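Local coordinates for putative cell adhesion protein (Parabacteroides distasonis, PDB 3LIU) that probably serves as a fimbrial subunit of the FimA/Mfa1 family, assembling into cell-surface pili that take part in adhesion, at residues G82-V88 with S129-T135; Y332-P336 with T381-A385; S207-S212 with Y285-E291. All blocks are in the same frame, centred on the assembly; numbering follows the deposited sequence.

Overall arrangement
The three contacts follow one another along the chain in the order interaction 1, interaction 3, interaction 2, and they are spread through an elongated, strand-rich protein. Interaction 1, in the FimA family region, and interaction 2 lie on opposite sides of the chain's centre, their own centres about 45 Å apart. Interaction 3 is the most central, about 28 Å from interaction 1 and about 20 Å from interaction 2, centre to centre. Strands 193-213 and 326-336, which carry parts of interactions 3 and 2, both pair with strand 308-319 in a mixed sheet. Strand pairing, loop docking and face-to-face packing thus each occur in a different part of this probable pilus subunit.

Interaction 1. Residues G82-V88 with S129-T135; sequences GEAHVVV and SKVLDVT
Val-86 and Leu-132 form the heart of an antiparallel strand pair in the FimA family region, exchanging two backbone hydrogen bonds; the shorter, Leu-132 N to Val-86 O, is 2.8 Å long and nearly straight at 173°. Ala-84 and Val-134 exchange a second such pair. The side chains of these four residues share one buried face. There the branch CG2 of Val-86 meets CG2 of Val-134 at 4.0 Å, the two valines crossing at about a right angle, and Val-48 and Val-50 of strand 45-52 continue the packing.

On the N-terminal side of Leu-132 the pairing is completed by a side chain. Ser-129 N donates to Val-88 O, while Ser-129 OG, set between its own backbone N and carbonyl carbon (chi1 76°), accepts from Val-88 N at 3.0 Å. The same hydroxyl donates to Lys-130 O at 2.8 Å, a second bond that helps fix its rotation, so that the hydroxyl of buried Ser-129 both donates and accepts.

The other face, with Glu-83, His-85, Asp-133 and Thr-135, is looser and more open to solvent. The His-85 CB touches Val-131 CG1 at 3.9 Å, and both residues lean on Ile-106 of helix 106-110. The His-85 ring crosses Asp-133 obliquely, His-85 NE2 remaining 3.6 Å from Asp-133 OD1. The extended Glu-83 chain carries OE2 to within 2.7 Å of Asp-133 OD1, with the carboxylate planes 42° apart. Two acid oxygens so close imply that one group probably holds a proton, and hence that the ionisation of this pair is likely to be shifted.

Interaction 2. Residues Y332-P336 with T381-A385; sequences YYAIP and TNVSA
Face-to-face packing of strands, the principle of a beta-sandwich, brings Tyr-333 and Ile-335 of strand 326-336 against Val-383 and Ala-385 at the start of strand 383-391. The short strand segments approach to 8.1 Å between axes and run in roughly the same direction, 32° apart, so their union is made chiefly by side chains. Ile-335 CD1 reaches both Val-383 CG1 and Ala-385 CB, each at 3.9 Å. Val-383 holds CG1 between its backbone N and carbonyl carbon (chi1 61°), which places that branch against the isoleucine tip and Tyr-333 CB.

The Tyr-333 ring crosses Val-383 obliquely: its CD2 lies 3.8 Å from Val-383 CB and 3.5 Å from Thr-381 O, while CE2 passes Asn-382 O at 3.7 Å. Its hydroxyl continues past the segment to hydrogen-bond with Gly-368 O. A serine in place of Tyr-333 would probably open a gap beside Val-383 and leave Gly-368 O without its phenolic partner. At the same end a water sits between the two segments, 2.8 Å from Tyr-332 O and 2.7 Å from Thr-381 O.

Leu-364 of strand 358-366 touches Ile-335, Val-383 and Ala-385 together, and Ile-366 of that strand touches Tyr-333. On its own sheet, strand 326-336 is joined to strand 308-319 by backbone bonds from Tyr-333 to Val-311 and from Ile-335 to Leu-309.

Interaction 3. Residues S207-S212 with Y285-E291; sequences SAKGVS and YENTKGE
Lys-209 and Asn-287 meet where a loop, shaped in part by an Asx motif, docks on the irregular end of strand 193-213 in a largely buried contact. In that motif Asn-287 OD1 accepts from Gly-290 N at 2.8 Å, the donor lying in the carbonyl plane on a lone pair.

Direct polar contacts join Ser-207 and Lys-209 to the loop. Asn-287 CG stands anti to its backbone N (chi1 -176°), which turns the amide toward strand 193-213, and ND2 donates to Ser-207 O over a rather long 3.3 Å, close to the amide plane. The extended Lys-209 chain passes Asn-287 at about a right angle and ends in a salt bridge to Glu-291, whose chain bends at chi2 to offer OE1 by its syn lone pair. Glu-224 supplies a second carboxylate to the same ammonium and Lys-225 O a further acceptor, so the buried ammonium is probably well compensated. The other Glu-291 oxygen, OE2, is held by Phe-227 N.

Three waters add indirect links. One joins Lys-209 N to Tyr-285 O, another donates to both Val-211 O and Glu-286 O, and a third connects Ser-212 OG with Glu-286 N, so polar groups of the two segments that do not pair directly are joined through solvent.

Aromatic packing adds a further part, while the Lys-209 methylenes run past Glu-286 O, CD at 3.4 Å. The Tyr-285 ring lies along the backbone of 210-212, with Gly-210 O near its plane at one edge, 3.5 Å from CE2, and its hydroxyl hydrogen-bonded to Glu-119 OE2. Over one face comes a CH-pi contact: Ser-212 CB stands 3.7 Å from the Tyr-285 ring centroid, 19° off the normal, displaced toward CG.

Interaction 1. Residues G82-V88 with S129-T135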
loop_
_atom_site.group_PDB
_atom_site.type_symbol
_atom_site.label_atom_id
_atom_site.label_comp_id
_atom_site.label_asym_id
_atom_site.label_seq_id
_atom_site.Cartn_x
_atom_site.Cartn_y
_atom_site.Cartn_z
ATOM N N GLY A 82 10.308 28.723 17.424
ATOM C CA GLY A 82 11.442 27.840 17.695
ATOM C C GLY A 82 11.624 26.789 16.639
ATOM O O GLY A 82 10.833 26.680 15.664
ATOM N N GLU A 83 12.706 26.029 16.803
ATOM C CA GLU A 83 12.996 24.942 15.908
ATOM C C GLU A 83 12.001 23.829 16.176
ATOM O O GLU A 83 11.686 23.555 17.320
ATOM C CB GLU A 83 14.429 24.432 16.066
ATOM C CG GLU A 83 14.825 23.482 14.939
ATOM C CD GLU A 83 16.314 23.131 14.931
ATOM O OE1 GLU A 83 17.089 23.678 15.760
ATOM O OE2 GLU A 83 16.696 22.301 14.090
ATOM N N ALA A 84 11.492 23.229 15.098
ATOM C CA ALA A 84 10.505 22.177 15.196
ATOM C C ALA A 84 10.634 21.153 14.087
ATOM O O ALA A 84 11.168 21.430 12.998
ATOM C CB ALA A 84 9.079 22.763 15.224
ATOM N N HIS A 85 10.116 19.966 14.382
ATOM C CA HIS A 85 9.982 18.894 13.429
ATOM C C HIS A 85 8.502 18.795 13.036
ATOM O O HIS A 85 7.636 18.779 13.893
ATOM C CB HIS A 85 10.515 17.607 14.010
ATOM C CG HIS A 85 12.004 17.574 14.132
ATOM N ND1 HIS A 85 12.646 17.391 15.334
ATOM C CD2 HIS A 85 12.980 17.715 13.203
ATOM C CE1 HIS A 85 13.952 17.414 15.143
ATOM N NE2 HIS A 85 14.182 17.622 13.860
ATOM N N VAL A 86 8.241 18.805 11.730
ATOM C CA VAL A 86 6.894 18.905 11.169
ATOM C C VAL A 86 6.681 17.748 10.221
ATOM O O VAL A 86 7.535 17.472 9.399
ATOM C CB VAL A 86 6.751 20.207 10.386
ATOM C CG1 VAL A 86 5.390 20.339 9.760
ATOM C CG2 VAL A 86 7.062 21.403 11.293
ATOM N N VAL A 87 5.533 17.091 10.352
ATOM C CA VAL A 87 5.128 16.025 9.452
ATOM C C VAL A 87 3.650 16.224 9.071
ATOM O O VAL A 87 2.829 16.672 9.874
ATOM C CB VAL A 87 5.419 14.612 10.055
ATOM C CG1 VAL A 87 4.883 14.485 11.495
ATOM C CG2 VAL A 87 4.861 13.492 9.154
ATOM N N VAL A 88 3.323 15.908 7.830
ATOM C CA VAL A 88 2.005 16.111 7.312
ATOM C C VAL A 88 1.464 14.767 6.890
ATOM O O VAL A 88 2.143 14.010 6.183
ATOM C CB VAL A 88 2.065 17.039 6.088
ATOM C CG1 VAL A 88 0.662 17.290 5.495
ATOM C CG2 VAL A 88 2.748 18.335 6.480
ATOM N N SER A 129 4.208 13.068 4.334
ATOM C CA SER A 129 5.476 13.712 4.032
ATOM C C SER A 129 6.580 13.090 4.849
ATOM O O SER A 129 6.328 12.279 5.723
ATOM C CB SER A 129 5.379 15.192 4.388
ATOM O OG SER A 129 5.458 15.414 5.799
ATOM N N LYS A 130 7.806 13.487 4.566
ATOM C CA LYS A 130 8.931 13.166 5.449
ATOM C C LYS A 130 8.872 14.079 6.634
ATOM O O LYS A 130 8.052 15.008 6.659
ATOM C CB LYS A 130 10.242 13.368 4.723
ATOM C CG LYS A 130 10.666 14.838 4.492
ATOM C CD LYS A 130 12.082 14.887 3.887
ATOM C CE LYS A 130 12.431 16.219 3.211
ATOM N NZ LYS A 130 13.924 16.263 3.066
ATOM N N VAL A 131 9.766 13.870 7.598
ATOM C CA VAL A 131 9.862 14.780 8.720
ATOM C C VAL A 131 10.699 15.998 8.328
ATOM O O VAL A 131 11.817 15.829 7.877
ATOM C CB VAL A 131 10.470 14.092 9.977
ATOM C CG1 VAL A 131 10.655 15.084 11.104
ATOM C CG2 VAL A 131 9.570 12.937 10.453
ATOM N N LEU A 132 10.128 17.195 8.473
ATOM C CA LEU A 132 10.779 18.463 8.108
ATOM C C LEU A 132 11.414 19.083 9.328
ATOM O O LEU A 132 10.896 18.956 10.438
ATOM C CB LEU A 132 9.749 19.464 7.525
ATOM C CG LEU A 132 8.843 18.907 6.413
ATOM C CD1 LEU A 132 7.795 19.915 5.921
ATOM C CD2 LEU A 132 9.699 18.484 5.269
ATOM N N ASP A 133 12.546 19.734 9.142
ATOM C CA ASP A 133 13.156 20.515 10.208
ATOM C C ASP A 133 13.126 22.004 9.852
ATOM O O ASP A 133 13.742 22.398 8.887
ATOM C CB ASP A 133 14.602 20.039 10.441
ATOM C CG ASP A 133 15.316 20.856 11.513
ATOM O OD1 ASP A 133 14.765 20.998 12.631
ATOM O OD2 ASP A 133 16.423 21.355 11.239
ATOM N N VAL A 134 12.456 22.820 10.642
ATOM C CA VAL A 134 12.318 24.241 10.372
ATOM C C VAL A 134 12.491 25.075 11.641
ATOM O O VAL A 134 12.338 24.578 12.766
ATOM C CB VAL A 134 10.930 24.562 9.762
ATOM C CG1 VAL A 134 10.744 23.808 8.449
ATOM C CG2 VAL A 134 9.800 24.267 10.758
ATOM N N THR A 135 12.820 26.345 11.464
ATOM C CA THR A 135 12.816 27.288 12.595
ATOM C C THR A 135 11.679 28.282 12.416
ATOM O O THR A 135 11.661 29.071 11.470
ATOM C CB THR A 135 14.170 27.976 12.765
ATOM O OG1 THR A 135 15.149 26.957 12.946
ATOM C CG2 THR A 135 14.177 28.953 13.994
#

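Interaction 2. Residues Y332-P336 with T381-A385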
loop_
_atom_site.group_PDB
_atom_site.type_symbol
_atom_site.label_atom_id
_atom_site.label_comp_id
_atom_site.label_asym_id
_atom_site.label_seq_id
_atom_site.Cartn_x
_atom_site.Cartn_y
_atom_site.Cartn_z
ATOM N N TYR A 332 -6.481 -22.962 -9.272
ATOM C CA TYR A 332 -5.778 -21.834 -8.675
ATOM C C TYR A 332 -4.291 -21.781 -9.028
ATOM O O TYR A 332 -3.587 -22.814 -9.132
ATOM C CB TYR A 332 -5.873 -21.857 -7.145
ATOM C CG TYR A 332 -7.232 -21.696 -6.584
ATOM C CD1 TYR A 332 -7.745 -20.440 -6.315
ATOM C CD2 TYR A 332 -8.028 -22.814 -6.293
ATOM C CE1 TYR A 332 -9.001 -20.294 -5.782
ATOM C CE2 TYR A 332 -9.310 -22.666 -5.783
ATOM C CZ TYR A 332 -9.792 -21.398 -5.519
ATOM O OH TYR A 332 -11.080 -21.219 -5.017
ATOM N N TYR A 333 -3.819 -20.546 -9.143
ATOM C CA TYR A 333 -2.424 -20.213 -9.399
ATOM C C TYR A 333 -2.046 -19.022 -8.493
ATOM O O TYR A 333 -2.667 -17.926 -8.576
ATOM C CB TYR A 333 -2.234 -19.827 -10.858
ATOM C CG TYR A 333 -2.705 -20.863 -11.857
ATOM C CD1 TYR A 333 -4.026 -20.905 -12.255
ATOM C CD2 TYR A 333 -1.817 -21.800 -12.405
ATOM C CE1 TYR A 333 -4.483 -21.840 -13.193
ATOM C CE2 TYR A 333 -2.249 -22.747 -13.319
ATOM C CZ TYR A 333 -3.602 -22.740 -13.729
ATOM O OH TYR A 333 -4.061 -23.651 -14.637
ATOM N N ALA A 334 -1.080 -19.251 -7.602
ATOM C CA ALA A 334 -0.648 -18.255 -6.629
ATOM C C ALA A 334 0.746 -17.722 -6.923
ATOM O O ALA A 334 1.634 -18.508 -7.256
ATOM C CB ALA A 334 -0.688 -18.869 -5.217
ATOM N N ILE A 335 0.934 -16.426 -6.699
ATOM C CA ILE A 335 2.151 -15.668 -6.996
ATOM C C ILE A 335 2.567 -14.834 -5.805
ATOM O O ILE A 335 1.807 -13.974 -5.369
ATOM C CB ILE A 335 1.822 -14.651 -8.155
ATOM C CG1 ILE A 335 1.577 -15.420 -9.443
ATOM C CG2 ILE A 335 2.867 -13.599 -8.370
ATOM C CD1 ILE A 335 2.466 -16.594 -9.608
ATOM N N PRO A 336 3.792 -15.021 -5.304
ATOM C CA PRO A 336 4.280 -14.073 -4.316
ATOM C C PRO A 336 4.683 -12.757 -4.964
ATOM O O PRO A 336 5.627 -12.724 -5.753
ATOM C CB PRO A 336 5.477 -14.790 -3.683
ATOM C CG PRO A 336 5.766 -15.965 -4.568
ATOM C CD PRO A 336 4.819 -15.991 -5.705
ATOM N N THR A 381 3.422 -25.725 -9.945
ATOM C CA THR A 381 2.700 -24.453 -9.915
ATOM C C THR A 381 1.996 -24.201 -11.272
ATOM O O THR A 381 0.874 -23.717 -11.315
ATOM C CB THR A 381 3.660 -23.283 -9.602
ATOM O OG1 THR A 381 4.655 -23.217 -10.626
ATOM C CG2 THR A 381 4.370 -23.456 -8.225
ATOM N N ASN A 382 2.670 -24.561 -12.358
ATOM C CA ASN A 382 2.171 -24.378 -13.749
ATOM C C ASN A 382 1.838 -22.935 -14.126
ATOM O O ASN A 382 0.990 -22.671 -15.004
ATOM C CB ASN A 382 0.985 -25.313 -14.031
ATOM C CG ASN A 382 1.425 -26.744 -14.217
ATOM O OD1 ASN A 382 2.544 -26.988 -14.646
ATOM N ND2 ASN A 382 0.558 -27.689 -13.905
ATOM N N VAL A 383 2.556 -22.006 -13.501
ATOM C CA VAL A 383 2.397 -20.593 -13.774
ATOM C C VAL A 383 3.757 -19.918 -13.735
ATOM O O VAL A 383 4.612 -20.269 -12.956
ATOM C CB VAL A 383 1.401 -19.916 -12.810
ATOM C CG1 VAL A 383 1.855 -20.012 -11.345
ATOM C CG2 VAL A 383 1.148 -18.462 -13.238
ATOM N N SER A 384 3.959 -19.002 -14.661
ATOM C CA SER A 384 5.135 -18.150 -14.712
ATOM C C SER A 384 4.610 -16.706 -14.619
ATOM O O SER A 384 3.557 -16.382 -15.217
ATOM C CB SER A 384 5.859 -18.399 -16.031
ATOM O OG SER A 384 6.808 -17.401 -16.265
ATOM N N ALA A 385 5.266 -15.877 -13.807
ATOM C CA ALA A 385 4.828 -14.512 -13.594
ATOM C C ALA A 385 5.915 -13.498 -13.913
ATOM O O ALA A 385 7.056 -13.702 -13.601
ATOM C CB ALA A 385 4.364 -14.316 -12.142
HETATM O O HOH W 1 -0.987 -23.679 -9.389
#

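Interaction 3. Residues S207-S212 with Y285-E291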
loop_
_atom_site.group_PDB
_atom_site.type_symbol
_atom_site.label_atom_id
_atom_site.label_comp_id
_atom_site.label_asym_id
_atom_site.label_seq_id
_atom_site.Cartn_x
_atom_site.Cartn_y
_atom_site.Cartn_z
ATOM N N SER A 207 -2.502 -12.656 2.601
ATOM C CA SER A 207 -1.396 -12.085 3.361
ATOM C C SER A 207 -1.058 -10.638 3.029
ATOM O O SER A 207 0.110 -10.272 2.957
ATOM C CB SER A 207 -0.123 -12.948 3.259
ATOM O OG SER A 207 -0.393 -14.256 3.736
ATOM N N ALA A 208 -2.094 -9.805 2.902
ATOM C CA ALA A 208 -1.943 -8.347 2.835
ATOM C C ALA A 208 -1.762 -7.871 4.269
ATOM O O ALA A 208 -2.612 -8.168 5.115
ATOM C CB ALA A 208 -3.222 -7.704 2.213
ATOM N N LYS A 209 -0.668 -7.180 4.571
ATOM C CA LYS A 209 -0.556 -6.566 5.890
ATOM C C LYS A 209 -1.651 -5.515 6.001
ATOM O O LYS A 209 -1.803 -4.650 5.133
ATOM C CB LYS A 209 0.828 -6.019 6.154
ATOM C CG LYS A 209 1.806 -7.121 6.514
ATOM C CD LYS A 209 3.099 -6.649 7.081
ATOM C CE LYS A 209 3.972 -7.842 7.535
ATOM N NZ LYS A 209 5.299 -7.451 8.047
ATOM N N GLY A 210 -2.464 -5.637 7.044
ATOM C CA GLY A 210 -3.598 -4.752 7.198
ATOM C C GLY A 210 -3.337 -3.607 8.125
ATOM O O GLY A 210 -4.241 -2.821 8.408
ATOM N N VAL A 211 -2.094 -3.519 8.608
ATOM C CA VAL A 211 -1.641 -2.413 9.461
ATOM C C VAL A 211 -0.318 -1.864 8.928
ATOM O O VAL A 211 0.467 -2.584 8.293
ATOM C CB VAL A 211 -1.426 -2.807 10.938
ATOM C CG1 VAL A 211 -2.735 -3.141 11.663
ATOM C CG2 VAL A 211 -0.406 -3.987 11.050
ATOM N N SER A 212 -0.083 -0.583 9.215
ATOM C CA SER A 212 1.118 0.170 8.775
ATOM C C SER A 212 1.369 1.341 9.718
ATOM O O SER A 212 0.448 1.853 10.366
ATOM C CB SER A 212 0.939 0.712 7.337
ATOM O OG SER A 212 2.015 1.580 6.914
ATOM N N TYR A 285 -0.952 -2.525 2.317
ATOM C CA TYR A 285 0.175 -1.847 2.971
ATOM C C TYR A 285 1.474 -2.617 2.656
ATOM O O TYR A 285 1.457 -3.724 2.061
ATOM C CB TYR A 285 -0.037 -1.712 4.498
ATOM C CG TYR A 285 -1.139 -0.756 4.964
ATOM C CD1 TYR A 285 -1.357 0.464 4.338
ATOM C CD2 TYR A 285 -1.925 -1.061 6.071
ATOM C CE1 TYR A 285 -2.322 1.336 4.765
ATOM C CE2 TYR A 285 -2.920 -0.157 6.527
ATOM C CZ TYR A 285 -3.111 1.009 5.868
ATOM O OH TYR A 285 -4.084 1.905 6.228
ATOM N N GLU A 286 2.592 -2.063 3.111
ATOM C CA GLU A 286 3.881 -2.708 2.882
ATOM C C GLU A 286 3.942 -4.061 3.546
ATOM O O GLU A 286 3.422 -4.272 4.647
ATOM C CB GLU A 286 5.056 -1.860 3.388
ATOM C CG GLU A 286 5.189 -0.505 2.705
ATOM C CD GLU A 286 6.552 0.149 2.909
ATOM O OE1 GLU A 286 7.067 0.098 4.050
ATOM O OE2 GLU A 286 7.063 0.777 1.937
ATOM N N ASN A 287 4.563 -4.980 2.830
ATOM C CA ASN A 287 4.943 -6.272 3.334
ATOM C C ASN A 287 6.185 -6.780 2.578
ATOM O O ASN A 287 6.116 -7.111 1.382
ATOM C CB ASN A 287 3.806 -7.264 3.184
ATOM C CG ASN A 287 4.143 -8.621 3.801
ATOM O OD1 ASN A 287 5.215 -8.781 4.367
ATOM N ND2 ASN A 287 3.255 -9.607 3.644
ATOM N N THR A 288 7.310 -6.745 3.253
ATOM C CA THR A 288 8.561 -7.296 2.745
ATOM C C THR A 288 9.013 -8.433 3.604
ATOM O O THR A 288 9.767 -9.283 3.156
ATOM C CB THR A 288 9.693 -6.239 2.680
ATOM O OG1 THR A 288 10.073 -5.850 4.002
ATOM C CG2 THR A 288 9.201 -5.017 1.890
ATOM N N LYS A 289 8.570 -8.466 4.856
ATOM C CA LYS A 289 9.038 -9.524 5.762
ATOM C C LYS A 289 8.191 -10.794 5.764
ATOM O O LYS A 289 8.719 -11.864 6.000
ATOM C CB LYS A 289 9.232 -8.980 7.177
ATOM C CG LYS A 289 10.402 -7.974 7.207
ATOM C CD LYS A 289 10.476 -7.226 8.505
ATOM C CE LYS A 289 11.558 -6.125 8.494
ATOM N NZ LYS A 289 11.863 -5.733 9.924
ATOM N N GLY A 290 6.892 -10.691 5.517
ATOM C CA GLY A 290 6.030 -11.883 5.432
ATOM C C GLY A 290 6.131 -12.807 6.641
ATOM O O GLY A 290 6.171 -14.009 6.488
ATOM N N GLU A 291 6.178 -12.245 7.843
ATOM C CA GLU A 291 6.402 -13.084 9.037
ATOM C C GLU A 291 5.281 -14.081 9.291
ATOM O O GLU A 291 4.102 -13.782 9.081
ATOM C CB GLU A 291 6.624 -12.258 10.303
ATOM C CG GLU A 291 7.749 -11.266 10.236
ATOM C CD GLU A 291 7.228 -9.869 9.843
ATOM O OE1 GLU A 291 6.383 -9.781 8.935
ATOM O OE2 GLU A 291 7.620 -8.886 10.496
HETATM O O HOH W 2 0.574 -6.250 2.023
HETATM O O HOH W 3 2.966 -2.855 7.137
HETATM O O HOH W 4 2.228 0.657 4.246
#